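Long-range contacts in oligopeptide-binding protein oppA (Lactococcus lactis, PDB 3DRF), which captures oligopeptides as the binding protein of the OppABCDF ABC transporter, whose uptake of peptides is essential for growth in milk: residues R340-V345 with I537-M542; M300-M305 with N358-P363; E246-N251 with T564-G569. All blocks are in the same frame, centred on the assembly; numbering follows the deposited sequence.

Overall arrangement
The three contacts lie in two parts of the chain. Contacts 1 and 2 are neighbours, with centres about 10 Å apart, and their strands 536-549 and 292-307 pair antiparallel in one mixed sheet. Contact 3 sits about 39 Å from contact 1 and about 34 Å from contact 2, centre to centre, beside another sheet that holds strands 34-40 and 252-258. The segments of contacts 1 and 2 alternate along the chain, and both fall between 246-251 and 564-569. After strand 536-549 the chain thus returns to the region near its N-terminus. This fits the two-lobed Venus fly-trap design of peptide-binding proteins, here closed on a peptide.

Contact 1. Residues R340-V345 with I537-M542; sequences RNVAEV and IPTNFM
The guanidinium of Arg340 meets Thr539 edge-on. In its plane, around the rim, lie Thr539 OG1, Pro538 O on the NH1 side and a water on the NH2 side. One face is covered by Val342 CG2 of its own segment, 3.8 Å above the plane and shifted toward the rim. Tyr429 of helix 422-435 adds a cation-pi contact. The partner strand carries a classic beta bulge here, in which Thr539 and Asn540 both face Ser303 of the neighbouring strand.

A direct hydrogen bond runs from Arg340 NH1 to Thr539 OG1, at 2.9 Å. It is nearly straight, with an N-H...O angle of 165°, and the acceptor lies only 3° out of the guanidinium plane. The two side chains cross at about a right angle. A water bridges the same pair, accepting from Arg340 NH2 and lying 2.7 Å from Thr539 OG1. A second water lies between Pro538 O and Arg340 NH1; its bond from NH1 is weak. Ile537 CG2 comes obliquely to the guanidinium, 3.8 Å from Arg340 NH1.

Val342, in the first turn of helix 342-349, packs against the bulge. Its CG1 is anti to the backbone N (chi1 175°) and lies 3.8 Å from Thr539 O. The side chains of Val342 and Asn540 pass side by side, running opposite ways. The amide of Asn540 finds its main partner in Asp346 OD2, one residue beyond the segment on the same helix. Its donor atom ND2 also rests 3.7 Å from Val342 CG1.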
loop_
_atom_site.group_PDB
_atom_site.type_symbol
_atom_site.label_atom_id
_atom_site.label_comp_id
_atom_site.label_asym_id
_atom_site.label_seq_id
_atom_site.Cartn_x
_atom_site.Cartn_y
_atom_site.Cartn_z
ATOM N N ARG A 340 -11.945 2.903 -21.499
ATOM C CA ARG A 340 -12.373 1.825 -20.580
ATOM C C ARG A 340 -13.842 2.020 -20.151
ATOM O O ARG A 340 -14.352 3.090 -20.110
ATOM C CB ARG A 340 -11.492 1.747 -19.283
ATOM C CG ARG A 340 -10.034 1.268 -19.554
ATOM C CD ARG A 340 -9.359 0.812 -18.238
ATOM N NE ARG A 340 -9.316 1.906 -17.260
ATOM C CZ ARG A 340 -8.902 1.728 -16.015
ATOM N NH1 ARG A 340 -8.908 2.732 -15.203
ATOM N NH2 ARG A 340 -8.494 0.534 -15.628
ATOM N N ASN A 341 -14.462 0.869 -19.855
ATOM C CA ASN A 341 -15.806 0.808 -19.339
ATOM C C ASN A 341 -15.852 0.299 -17.889
ATOM O O ASN A 341 -16.437 -0.699 -17.598
ATOM C CB ASN A 341 -16.681 -0.097 -20.254
ATOM C CG ASN A 341 -16.121 -1.488 -20.427
ATOM O OD1 ASN A 341 -15.000 -1.745 -20.255
ATOM N ND2 ASN A 341 -17.000 -2.404 -20.793
ATOM N N VAL A 342 -15.243 1.075 -16.997
ATOM C CA VAL A 342 -15.072 0.627 -15.619
ATOM C C VAL A 342 -16.444 0.481 -14.917
ATOM O O VAL A 342 -16.638 -0.425 -14.186
ATOM C CB VAL A 342 -14.149 1.612 -14.840
ATOM C CG1 VAL A 342 -14.066 1.227 -13.419
ATOM C CG2 VAL A 342 -12.769 1.630 -15.490
ATOM N N ALA A 343 -17.372 1.397 -15.165
ATOM C CA ALA A 343 -18.710 1.315 -14.565
ATOM C C ALA A 343 -19.437 0.026 -15.023
ATOM O O ALA A 343 -19.995 -0.659 -14.210
ATOM C CB ALA A 343 -19.523 2.594 -14.922
ATOM N N GLU A 344 -19.389 -0.289 -16.312
ATOM C CA GLU A 344 -19.994 -1.532 -16.784
ATOM C C GLU A 344 -19.381 -2.767 -16.096
ATOM O O GLU A 344 -20.070 -3.645 -15.704
ATOM C CB GLU A 344 -19.844 -1.665 -18.306
ATOM C CG GLU A 344 -20.721 -0.764 -19.137
ATOM C CD GLU A 344 -20.711 -1.127 -20.597
ATOM O OE1 GLU A 344 -19.912 -1.896 -21.084
ATOM O OE2 GLU A 344 -21.621 -0.577 -21.214
ATOM N N VAL A 345 -18.059 -2.804 -15.944
ATOM C CA VAL A 345 -17.364 -3.909 -15.266
ATOM C C VAL A 345 -17.810 -3.981 -13.812
ATOM O O VAL A 345 -18.153 -5.011 -13.343
ATOM C CB VAL A 345 -15.818 -3.694 -15.387
ATOM C CG1 VAL A 345 -15.082 -4.591 -14.423
ATOM C CG2 VAL A 345 -15.384 -3.913 -16.862
ATOM N N ILE A 537 -4.337 6.630 -14.260
ATOM C CA ILE A 537 -5.788 6.807 -14.377
ATOM C C ILE A 537 -6.452 6.085 -13.165
ATOM O O ILE A 537 -6.303 4.938 -12.965
ATOM C CB ILE A 537 -6.332 6.152 -15.689
ATOM C CG1 ILE A 537 -5.589 6.638 -16.978
ATOM C CG2 ILE A 537 -7.859 6.371 -15.815
ATOM C CD1 ILE A 537 -5.755 8.155 -17.280
ATOM N N PRO A 538 -7.232 6.845 -12.383
ATOM C CA PRO A 538 -7.900 6.219 -11.219
ATOM C C PRO A 538 -8.892 5.167 -11.731
ATOM O O PRO A 538 -9.557 5.396 -12.694
ATOM C CB PRO A 538 -8.663 7.371 -10.559
ATOM C CG PRO A 538 -7.970 8.637 -11.073
ATOM C CD PRO A 538 -7.539 8.296 -12.472
ATOM N N THR A 539 -9.012 4.065 -11.057
ATOM C CA THR A 539 -9.946 2.976 -11.473
ATOM C C THR A 539 -11.154 2.880 -10.509
ATOM O O THR A 539 -12.201 3.308 -10.812
ATOM C CB THR A 539 -9.167 1.641 -11.663
ATOM O OG1 THR A 539 -8.101 1.905 -12.576
ATOM C CG2 THR A 539 -10.107 0.575 -12.264
ATOM N N ASN A 540 -10.923 2.287 -9.349
ATOM C CA ASN A 540 -11.989 2.068 -8.328
ATOM C C ASN A 540 -11.682 2.513 -6.882
ATOM O O ASN A 540 -10.568 2.488 -6.411
ATOM C CB ASN A 540 -12.350 0.586 -8.242
ATOM C CG ASN A 540 -13.173 0.100 -9.418
ATOM O OD1 ASN A 540 -12.923 -0.941 -9.934
ATOM N ND2 ASN A 540 -14.096 0.822 -9.775
ATOM N N PHE A 541 -12.761 2.920 -6.224
ATOM C CA PHE A 541 -12.889 2.948 -4.775
ATOM C C PHE A 541 -13.676 1.688 -4.391
ATOM O O PHE A 541 -14.348 1.113 -5.203
ATOM C CB PHE A 541 -13.662 4.188 -4.315
ATOM C CG PHE A 541 -13.065 5.536 -4.763
ATOM C CD1 PHE A 541 -11.686 5.814 -4.736
ATOM C CD2 PHE A 541 -13.899 6.524 -5.136
ATOM C CE1 PHE A 541 -11.224 7.089 -5.119
ATOM C CE2 PHE A 541 -13.418 7.754 -5.488
ATOM C CZ PHE A 541 -12.089 8.014 -5.485
ATOM N N MET A 542 -13.575 1.321 -3.122
ATOM C CA MET A 542 -14.188 0.082 -2.654
ATOM C C MET A 542 -14.635 0.127 -1.206
ATOM O O MET A 542 -14.177 0.920 -0.425
ATOM C CB MET A 542 -13.162 -1.084 -2.797
ATOM C CG MET A 542 -13.709 -2.482 -3.097
ATOM S SD MET A 542 -12.336 -3.420 -3.800
ATOM C CE MET A 542 -11.167 -3.313 -2.500
HETATM O O HOH W 1 -6.833 -0.387 -13.076
HETATM O O HOH W 2 -11.288 5.074 -14.770
#

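Contact 2. Residues M300-M305 with N358-P363; sequences MYISLM and NSLIPP
Leu360 packs its CD2 methyl against two side chains of the strand, Ile302 and Leu304. Leu360 CD2 lies 4.0 Å from Leu304 CD1 and 4.2 Å from Ile302 CG1. Leu304 and Leu360 cross at about a right angle. This is the close part of the contact, and it is fully buried. In Ile302, chi1 (-175°) puts CG1 anti to the backbone N, near Leu360; chi2 (65°) then places CD1, 3.7 Å from Ser359 O. Toward the start of the strand, Pro362 sets its CB 3.5 Å from Tyr301 O. Leu360 also packs on Tyr526 and Met530 of helix 516-533, and so links the strand to that helix.

The ends are looser. Met300 points away from the loop at CB, and its side chain lies by Phe365 and Ser477. Asn358 and Pro363, at the two ends of the loop segment, are partly exposed and pack on Phe541.

Bonds within the loop and to other parts of the chain help fix its shape. Ser359 OG accepts from Ile361 N at 3.2 Å, an ST turn, and also bonds Gln527. Leu360 O takes a bond from Gln481. Alternation along the strand turns Tyr301 and Ser303 to the other side of the sheet, where Tyr301 OH bonds the backbone of the bound peptide. Between the two segments the contact is therefore apolar side chains and carbonyl oxygens touched by carbon atoms, without a direct hydrogen bond. It backs the strand that presents Tyr301 to the peptide, while Tyr301 OH, Ser303 OG, Ser359 OG and Leu360 O find partners elsewhere.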
loop_
_atom_site.group_PDB
_atom_site.type_symbol
_atom_site.label_atom_id
_atom_site.label_comp_id
_atom_site.label_asym_id
_atom_site.label_seq_id
_atom_site.Cartn_x
_atom_site.Cartn_y
_atom_site.Cartn_z
ATOM N N MET A 300 -9.658 1.745 2.813
ATOM C CA MET A 300 -8.676 2.797 2.615
ATOM C C MET A 300 -7.835 2.298 1.422
ATOM O O MET A 300 -6.875 1.596 1.591
ATOM C CB MET A 300 -7.840 2.950 3.863
ATOM C CG MET A 300 -7.407 4.386 4.044
ATOM S SD MET A 300 -7.361 4.714 5.815
ATOM C CE MET A 300 -6.338 3.398 6.166
ATOM N N TYR A 301 -8.384 2.541 0.226
ATOM C CA TYR A 301 -7.983 1.802 -1.008
ATOM C C TYR A 301 -8.149 2.650 -2.248
ATOM O O TYR A 301 -9.066 3.415 -2.362
ATOM C CB TYR A 301 -8.891 0.548 -1.136
ATOM C CG TYR A 301 -8.742 -0.319 -2.406
ATOM C CD1 TYR A 301 -7.939 -1.422 -2.416
ATOM C CD2 TYR A 301 -9.442 -0.014 -3.564
ATOM C CE1 TYR A 301 -7.877 -2.240 -3.563
ATOM C CE2 TYR A 301 -9.364 -0.783 -4.674
ATOM C CZ TYR A 301 -8.580 -1.887 -4.660
ATOM O OH TYR A 301 -8.505 -2.691 -5.760
ATOM N N ILE A 302 -7.253 2.393 -3.200
ATOM C CA ILE A 302 -7.416 2.883 -4.569
ATOM C C ILE A 302 -6.816 1.854 -5.482
ATOM O O ILE A 302 -5.759 1.275 -5.226
ATOM C CB ILE A 302 -6.716 4.287 -4.784
ATOM C CG1 ILE A 302 -6.953 4.898 -6.177
ATOM C CG2 ILE A 302 -5.176 4.259 -4.552
ATOM C CD1 ILE A 302 -8.365 5.236 -6.418
ATOM N N SER A 303 -7.513 1.621 -6.581
ATOM C CA SER A 303 -6.917 0.971 -7.767
ATOM C C SER A 303 -6.765 1.991 -8.911
ATOM O O SER A 303 -7.509 2.885 -9.007
ATOM C CB SER A 303 -7.650 -0.290 -8.222
ATOM O OG SER A 303 -8.989 0.055 -8.631
ATOM N N LEU A 304 -5.771 1.745 -9.743
ATOM C CA LEU A 304 -5.380 2.689 -10.779
ATOM C C LEU A 304 -4.600 1.996 -11.863
ATOM O O LEU A 304 -3.984 1.022 -11.671
ATOM C CB LEU A 304 -4.590 3.894 -10.192
ATOM C CG LEU A 304 -3.166 3.563 -9.748
ATOM C CD1 LEU A 304 -2.483 4.909 -9.455
ATOM C CD2 LEU A 304 -3.123 2.637 -8.470
ATOM N N MET A 305 -4.743 2.561 -13.039
ATOM C CA MET A 305 -4.000 2.110 -14.180
ATOM C C MET A 305 -2.734 2.991 -14.364
ATOM O O MET A 305 -2.784 4.187 -14.393
ATOM C CB MET A 305 -4.925 2.237 -15.417
ATOM C CG MET A 305 -4.269 1.741 -16.738
ATOM S SD MET A 305 -5.493 1.490 -18.092
ATOM C CE MET A 305 -6.088 3.203 -18.324
ATOM N N ASN A 358 -13.325 8.823 -9.347
ATOM C CA ASN A 358 -13.167 10.105 -10.052
ATOM C C ASN A 358 -11.769 10.727 -9.892
ATOM O O ASN A 358 -11.431 11.623 -10.584
ATOM C CB ASN A 358 -14.229 11.136 -9.550
ATOM C CG ASN A 358 -14.012 11.545 -8.104
ATOM O OD1 ASN A 358 -13.723 10.728 -7.280
ATOM N ND2 ASN A 358 -14.125 12.820 -7.833
ATOM N N SER A 359 -11.040 10.209 -8.930
ATOM C CA SER A 359 -9.713 10.742 -8.527
ATOM C C SER A 359 -8.969 9.710 -7.676
ATOM O O SER A 359 -9.450 8.673 -7.429
ATOM C CB SER A 359 -9.874 12.054 -7.747
ATOM O OG SER A 359 -10.078 11.756 -6.388
ATOM N N LEU A 360 -7.752 10.068 -7.287
ATOM C CA LEU A 360 -6.903 9.199 -6.477
ATOM C C LEU A 360 -7.122 9.264 -4.958
ATOM O O LEU A 360 -6.598 8.494 -4.249
ATOM C CB LEU A 360 -5.414 9.480 -6.789
ATOM C CG LEU A 360 -5.011 9.272 -8.283
ATOM C CD1 LEU A 360 -3.591 9.832 -8.551
ATOM C CD2 LEU A 360 -5.122 7.779 -8.631
ATOM N N ILE A 361 -7.954 10.175 -4.524
ATOM C CA ILE A 361 -8.221 10.338 -3.072
ATOM C C ILE A 361 -9.567 9.676 -2.699
ATOM O O ILE A 361 -10.592 10.126 -3.137
ATOM C CB ILE A 361 -8.243 11.825 -2.656
ATOM C CG1 ILE A 361 -6.912 12.560 -3.040
ATOM C CG2 ILE A 361 -8.518 11.918 -1.150
ATOM C CD1 ILE A 361 -5.638 12.036 -2.294
ATOM N N PRO A 362 -9.556 8.654 -1.888
ATOM C CA PRO A 362 -10.785 7.884 -1.683
ATOM C C PRO A 362 -11.752 8.507 -0.646
ATOM O O PRO A 362 -11.361 9.314 0.099
ATOM C CB PRO A 362 -10.285 6.508 -1.200
ATOM C CG PRO A 362 -9.033 6.808 -0.499
ATOM C CD PRO A 362 -8.386 7.948 -1.328
ATOM N N PRO A 363 -12.982 8.038 -0.652
ATOM C CA PRO A 363 -14.065 8.614 0.190
ATOM C C PRO A 363 -13.811 8.590 1.674
ATOM O O PRO A 363 -14.276 9.440 2.336
ATOM C CB PRO A 363 -15.290 7.708 -0.134
ATOM C CG PRO A 363 -15.069 7.223 -1.538
ATOM C CD PRO A 363 -13.521 7.098 -1.689
#

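Contact 3. Residues E246-N251 with T564-G569; sequences EKPKLN and TWSEIG
Ser566 OG donates to Glu246 O at 2.7 Å, the only direct hydrogen bond between the two segments. The hydroxyl stands above the carbonyl plane, 38° out of it, with a C=O...donor angle of 140°. With chi1 at -66°, OG stands anti to the serine's own carbonyl carbon, on the side where Glu246 O lies. Beside this bond, Glu246 CB and Ser566 CB touch at 4.0 Å.

Two waters fill out the polar link. One donates to both Lys247 O and Ser566 O. The other accepts from Leu250 N and donates to Trp565 O and Ile568 O, the latter at 2.7 Å. In this way backbone carbonyls near the C-terminal end of the short helix 564-567 are tied to the loop 246-251 through water.

The apolar chain of Lys249 lies over the same end. Its CB is 3.6 Å from Ile568 O and its CD is 3.6 Å from Glu567 O. Leu250 comes in from further along, with CG 3.5 Å from Ile568 O and CD1 4.0 Å from Ile568 CG2. Its CD2 reaches the backbone of Gly569.

The contact rests against a mixed sheet. Leu35 of strand 34-40 touches both Leu250 and Ile568. Phe224 of strand 224-230 touches Pro248 and Trp565, and Asn251 leads directly into strand 252-258.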
loop_
_atom_site.group_PDB
_atom_site.type_symbol
_atom_site.label_atom_id
_atom_site.label_comp_id
_atom_site.label_asym_id
_atom_site.label_seq_id
_atom_site.Cartn_x
_atom_site.Cartn_y
_atom_site.Cartn_z
ATOM N N GLU A 246 -3.265 -5.766 27.246
ATOM C CA GLU A 246 -4.356 -6.657 27.597
ATOM C C GLU A 246 -3.991 -8.069 27.109
ATOM O O GLU A 246 -3.697 -8.257 25.985
ATOM C CB GLU A 246 -5.652 -6.160 26.923
ATOM C CG GLU A 246 -6.128 -4.797 27.425
ATOM C CD GLU A 246 -6.558 -4.838 28.878
ATOM O OE1 GLU A 246 -7.332 -5.745 29.196
ATOM O OE2 GLU A 246 -6.100 -3.982 29.665
ATOM N N LYS A 247 -4.006 -9.032 27.980
ATOM C CA LYS A 247 -3.696 -10.375 27.577
ATOM C C LYS A 247 -4.832 -11.019 26.798
ATOM O O LYS A 247 -5.941 -10.863 27.154
ATOM C CB LYS A 247 -3.391 -11.214 28.799
ATOM C CG LYS A 247 -2.290 -10.584 29.635
ATOM C CD LYS A 247 -0.972 -10.689 28.885
ATOM C CE LYS A 247 0.244 -10.104 29.585
ATOM N NZ LYS A 247 1.513 -10.905 29.323
ATOM N N PRO A 248 -4.531 -11.738 25.733
ATOM C CA PRO A 248 -5.594 -12.294 24.910
ATOM C C PRO A 248 -6.409 -13.376 25.610
ATOM O O PRO A 248 -5.967 -14.050 26.485
ATOM C CB PRO A 248 -4.849 -12.888 23.701
ATOM C CG PRO A 248 -3.473 -12.929 24.060
ATOM C CD PRO A 248 -3.199 -11.980 25.136
ATOM N N LYS A 249 -7.638 -13.486 25.136
ATOM C CA LYS A 249 -8.579 -14.518 25.589
ATOM C C LYS A 249 -8.233 -15.853 24.921
ATOM O O LYS A 249 -8.381 -16.892 25.538
ATOM C CB LYS A 249 -9.999 -14.070 25.228
ATOM C CG LYS A 249 -10.511 -12.797 25.981
ATOM C CD LYS A 249 -12.015 -12.469 25.593
ATOM C CE LYS A 249 -12.498 -11.152 26.162
ATOM N NZ LYS A 249 -12.753 -11.269 27.602
ATOM N N LEU A 250 -7.771 -15.851 23.691
ATOM C CA LEU A 250 -7.506 -17.059 22.916
ATOM C C LEU A 250 -6.248 -17.806 23.326
ATOM O O LEU A 250 -5.356 -17.206 23.829
ATOM C CB LEU A 250 -7.407 -16.784 21.411
ATOM C CG LEU A 250 -8.660 -16.228 20.715
ATOM C CD1 LEU A 250 -8.293 -15.567 19.376
ATOM C CD2 LEU A 250 -9.722 -17.321 20.426
ATOM N N ASN A 251 -6.287 -19.120 23.165
ATOM C CA ASN A 251 -5.114 -19.969 23.251
ATOM C C ASN A 251 -4.238 -19.915 22.012
ATOM O O ASN A 251 -3.057 -19.966 22.149
ATOM C CB ASN A 251 -5.548 -21.421 23.547
ATOM C CG ASN A 251 -4.374 -22.366 23.747
ATOM O OD1 ASN A 251 -3.617 -22.226 24.660
ATOM N ND2 ASN A 251 -4.230 -23.266 22.858
ATOM N N THR A 564 -8.349 -5.454 19.276
ATOM C CA THR A 564 -9.112 -6.553 18.696
ATOM C C THR A 564 -8.499 -7.939 19.000
ATOM O O THR A 564 -9.195 -8.818 19.347
ATOM C CB THR A 564 -9.290 -6.362 17.211
ATOM O OG1 THR A 564 -9.963 -5.113 17.006
ATOM C CG2 THR A 564 -10.205 -7.451 16.635
ATOM N N TRP A 565 -7.206 -8.120 18.784
ATOM C CA TRP A 565 -6.610 -9.462 18.968
ATOM C C TRP A 565 -6.636 -9.947 20.419
ATOM O O TRP A 565 -6.614 -11.085 20.659
ATOM C CB TRP A 565 -5.171 -9.512 18.403
ATOM C CG TRP A 565 -5.199 -9.298 16.897
ATOM C CD1 TRP A 565 -4.712 -8.215 16.203
ATOM C CD2 TRP A 565 -5.808 -10.138 15.934
ATOM N NE1 TRP A 565 -4.942 -8.370 14.894
ATOM C CE2 TRP A 565 -5.642 -9.523 14.680
ATOM C CE3 TRP A 565 -6.460 -11.379 15.989
ATOM C CZ2 TRP A 565 -6.107 -10.101 13.518
ATOM C CZ3 TRP A 565 -6.906 -11.946 14.831
ATOM C CH2 TRP A 565 -6.714 -11.322 13.615
ATOM N N SER A 566 -6.685 -9.046 21.369
ATOM C CA SER A 566 -6.874 -9.408 22.780
ATOM C C SER A 566 -8.329 -9.596 23.183
ATOM O O SER A 566 -8.602 -10.234 24.188
ATOM C CB SER A 566 -6.245 -8.357 23.680
ATOM O OG SER A 566 -4.850 -8.351 23.518
ATOM N N GLU A 567 -9.241 -9.025 22.421
ATOM C CA GLU A 567 -10.675 -9.098 22.701
ATOM C C GLU A 567 -11.394 -10.261 22.047
ATOM O O GLU A 567 -12.400 -10.671 22.538
ATOM C CB GLU A 567 -11.373 -7.785 22.321
ATOM C CG GLU A 567 -11.010 -6.650 23.230
ATOM C CD GLU A 567 -11.373 -5.293 22.666
ATOM O OE1 GLU A 567 -11.721 -5.249 21.467
ATOM O OE2 GLU A 567 -11.224 -4.296 23.418
ATOM N N ILE A 568 -10.891 -10.776 20.944
ATOM C CA ILE A 568 -11.581 -11.833 20.253
ATOM C C ILE A 568 -11.543 -13.113 21.106
ATOM O O ILE A 568 -10.560 -13.473 21.712
ATOM C CB ILE A 568 -10.984 -12.116 18.875
ATOM C CG1 ILE A 568 -11.243 -10.997 17.877
ATOM C CG2 ILE A 568 -11.530 -13.438 18.326
ATOM C CD1 ILE A 568 -10.407 -11.141 16.617
ATOM N N GLY A 569 -12.673 -13.782 21.089
ATOM C CA GLY A 569 -12.838 -15.063 21.720
ATOM C C GLY A 569 -13.875 -15.881 21.011
ATOM O O GLY A 569 -14.397 -15.468 19.994
HETATM O O HOH W 3 -8.525 -9.749 26.903
HETATM O O HOH W 4 -7.930 -13.049 22.215
#